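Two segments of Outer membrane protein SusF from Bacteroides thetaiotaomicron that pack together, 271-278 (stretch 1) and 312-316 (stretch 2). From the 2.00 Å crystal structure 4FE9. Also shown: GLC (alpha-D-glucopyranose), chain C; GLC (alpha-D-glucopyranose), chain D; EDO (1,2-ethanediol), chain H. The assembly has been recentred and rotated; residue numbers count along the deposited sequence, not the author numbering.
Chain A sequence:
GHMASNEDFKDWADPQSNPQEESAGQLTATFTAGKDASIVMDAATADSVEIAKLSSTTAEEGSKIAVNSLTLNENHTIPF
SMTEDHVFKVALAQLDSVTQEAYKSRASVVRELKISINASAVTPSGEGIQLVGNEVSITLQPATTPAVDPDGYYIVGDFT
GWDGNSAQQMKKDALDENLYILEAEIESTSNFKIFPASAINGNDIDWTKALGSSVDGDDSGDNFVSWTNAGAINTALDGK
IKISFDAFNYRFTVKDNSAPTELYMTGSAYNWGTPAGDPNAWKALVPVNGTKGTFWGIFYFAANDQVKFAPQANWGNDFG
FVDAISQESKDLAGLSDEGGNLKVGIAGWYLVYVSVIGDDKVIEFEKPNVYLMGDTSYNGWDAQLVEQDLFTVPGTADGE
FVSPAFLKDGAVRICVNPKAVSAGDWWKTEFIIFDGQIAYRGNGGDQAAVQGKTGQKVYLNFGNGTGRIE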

# COMPACT_ATOMS: atom_id res chain seq x y z
N ASN A 271 25.98 -15.77 9.26
CA ASN A 271 26.43 -16.82 8.39
C ASN A 271 25.49 -17.07 7.23
O ASN A 271 25.42 -18.19 6.71
CB ASN A 271 26.68 -18.11 9.18
CG ASN A 271 27.76 -18.98 8.54
OD1 ASN A 271 28.80 -18.48 8.11
ND2 ASN A 271 27.49 -20.28 8.42
N TRP A 272 24.78 -16.03 6.80
CA TRP A 272 23.72 -16.19 5.77
C TRP A 272 22.90 -17.50 5.90
O TRP A 272 22.66 -18.19 4.90
CB TRP A 272 24.31 -16.05 4.35
CG TRP A 272 24.65 -14.63 3.99
CD1 TRP A 272 25.91 -14.10 3.82
CD2 TRP A 272 23.74 -13.55 3.88
NE1 TRP A 272 25.82 -12.74 3.60
CE2 TRP A 272 24.50 -12.38 3.60
CE3 TRP A 272 22.35 -13.43 4.01
CZ2 TRP A 272 23.90 -11.12 3.46
CZ3 TRP A 272 21.76 -12.18 3.84
CH2 TRP A 272 22.53 -11.05 3.54
N GLY A 273 22.42 -17.79 7.11
CA GLY A 273 21.36 -18.80 7.29
C GLY A 273 21.82 -20.24 7.24
O GLY A 273 21.00 -21.16 7.11
N THR A 274 23.13 -20.47 7.34
CA THR A 274 23.66 -21.85 7.40
C THR A 274 24.11 -22.17 8.83
O THR A 274 24.69 -21.30 9.51
CB THR A 274 24.86 -22.05 6.42
OG1 THR A 274 24.58 -21.38 5.18
CG2 THR A 274 25.09 -23.53 6.12
N PRO A 275 23.66 -23.33 9.36
CA PRO A 275 22.71 -24.23 8.68
C PRO A 275 21.21 -23.87 8.94
O PRO A 275 20.90 -23.05 9.81
CB PRO A 275 23.04 -25.58 9.29
CG PRO A 275 23.45 -25.25 10.71
CD PRO A 275 24.08 -23.86 10.67
N ALA A 276 20.31 -24.44 8.13
CA ALA A 276 18.87 -24.27 8.35
C ALA A 276 18.51 -24.63 9.80
O ALA A 276 19.29 -25.28 10.49
CB ALA A 276 18.09 -25.12 7.36
N GLY A 277 17.45 -24.01 10.32
CA GLY A 277 16.92 -24.38 11.64
C GLY A 277 17.76 -23.91 12.82
O GLY A 277 17.31 -23.90 13.94
N ASP A 278 18.96 -23.45 12.55
CA ASP A 278 19.86 -23.10 13.63
C ASP A 278 19.54 -21.74 14.27
O ASP A 278 19.74 -20.69 13.64
CB ASP A 278 21.31 -23.14 13.15
CG ASP A 278 22.28 -23.41 14.26
OD1 ASP A 278 22.01 -22.97 15.40
OD2 ASP A 278 23.29 -24.12 14.02
N GLN A 312 10.19 -19.12 7.44
CA GLN A 312 10.71 -20.18 8.28
C GLN A 312 12.21 -19.92 8.48
O GLN A 312 12.73 -18.93 7.96
CB GLN A 312 10.48 -21.53 7.62
CG GLN A 312 11.28 -21.75 6.31
CD GLN A 312 10.68 -20.98 5.12
OE1 GLN A 312 9.52 -21.19 4.76
NE2 GLN A 312 11.52 -20.23 4.42
N ALA A 313 12.86 -20.75 9.32
CA ALA A 313 14.28 -20.59 9.64
C ALA A 313 15.12 -21.22 8.52
O ALA A 313 15.84 -22.20 8.75
CB ALA A 313 14.60 -21.23 11.01
N ASN A 314 14.95 -20.70 7.30
CA ASN A 314 15.58 -21.27 6.13
C ASN A 314 15.23 -20.42 4.92
O ASN A 314 14.28 -19.61 4.97
CB ASN A 314 15.11 -22.70 5.91
CG ASN A 314 16.07 -23.49 5.02
OD1 ASN A 314 17.19 -23.06 4.78
ND2 ASN A 314 15.65 -24.65 4.58
N TRP A 315 15.96 -20.63 3.81
CA TRP A 315 15.71 -19.84 2.58
C TRP A 315 14.45 -20.34 1.91
O TRP A 315 14.03 -21.49 2.13
CB TRP A 315 16.91 -19.94 1.62
CG TRP A 315 18.12 -19.30 2.18
CD1 TRP A 315 19.21 -19.94 2.71
CD2 TRP A 315 18.25 -17.93 2.58
NE1 TRP A 315 20.10 -19.02 3.21
CE2 TRP A 315 19.50 -17.79 3.21
CE3 TRP A 315 17.45 -16.80 2.41
CZ2 TRP A 315 19.98 -16.57 3.62
CZ3 TRP A 315 17.92 -15.60 2.85
CH2 TRP A 315 19.15 -15.49 3.49
N GLY A 316 13.76 -19.45 1.20
CA GLY A 316 12.49 -19.82 0.52
C GLY A 316 11.40 -18.82 0.85
O GLY A 316 11.07 -18.62 2.04
C1 GLC C . 21.97 -14.96 0.55
C2 GLC C . 22.35 -13.51 0.36
C3 GLC C . 23.60 -13.38 -0.53
C4 GLC C . 24.74 -14.21 0.01
C5 GLC C . 24.26 -15.65 0.12
C6 GLC C . 25.33 -16.55 0.73
O2 GLC C . 21.27 -12.89 -0.31
O3 GLC C . 24.00 -12.01 -0.62
O4 GLC C . 25.85 -14.13 -0.91
O5 GLC C . 23.11 -15.72 0.97
O6 GLC C . 24.94 -17.91 0.54
C1 GLC D . 18.23 -17.72 -1.89
C2 GLC D . 17.93 -16.34 -1.33
C3 GLC D . 19.16 -15.47 -1.30
C4 GLC D . 20.27 -16.17 -0.53
C5 GLC D . 20.50 -17.54 -1.12
C6 GLC D . 21.57 -18.30 -0.32
O2 GLC D . 16.95 -15.72 -2.15
O3 GLC D . 18.89 -14.20 -0.69
O4 GLC D . 21.46 -15.45 -0.67
O5 GLC D . 19.29 -18.31 -1.13
O6 GLC D . 21.74 -19.57 -0.94
C1 EDO H . 11.89 -25.31 7.39
O1 EDO H . 12.39 -24.95 8.71
C2 EDO H . 13.05 -25.81 6.51
O2 EDO H . 12.79 -25.50 5.13

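Two loop segments without regular helix or strand meet over a small interface, 278 Å² counted on both sides, held by two hydrogen bonds and a pair of tryptophans. Gln 312 does not touch stretch 1; its side chain braces its own loop instead, NE2 donating to both Asn 314 O and Gly 316 O at 2.9 Å each. Ala 313 directs its CA-to-CB bond toward stretch 1, but its carbonyl makes the firmest link: Gly 277 N donates to Ala 313 O at 2.9 Å, nearly straight at 166°. Gly 277 lies inside the type II turn from Pro 275 to Asp 278, where its positive phi of 74° suits glycine, and the turn presents its amide to Ala 313. Ala 313 O also lies 3.7 Å from Ala 276 CA. At Asn 314, OD1 approaches Ala 276 CB at 3.4 Å, a packing contact, and also accepts a weak hydrogen bond from Trp 315 N at 2.9 Å; Asn 314 ND2 donates to O2 of the ethanediol at 3.0 Å. Trp 315 has the largest area covered by stretch 1, 73 Å². Its indole donates from NE1 to Trp 272 O at 3.2 Å, a bent bond (137°) with the oxygen near the plane of the ring. Gly 273 packs close beside it, its CA 4.3 Å from Trp 315 NE1; an ideal CB there would point toward stretch 2 and sit only 3.0 Å from that nitrogen. The two indoles meet at 3.8 Å between Trp 272 CE3 and Trp 315 CH2, with CH2 at the edge of the Trp 272 ring, so the rings adjoin without covering one another. Each keeps a face for sugar: the chain C glucose lies over Trp 272, the chain D glucose over Trp 315. Gly 316 makes no contact with stretch 1.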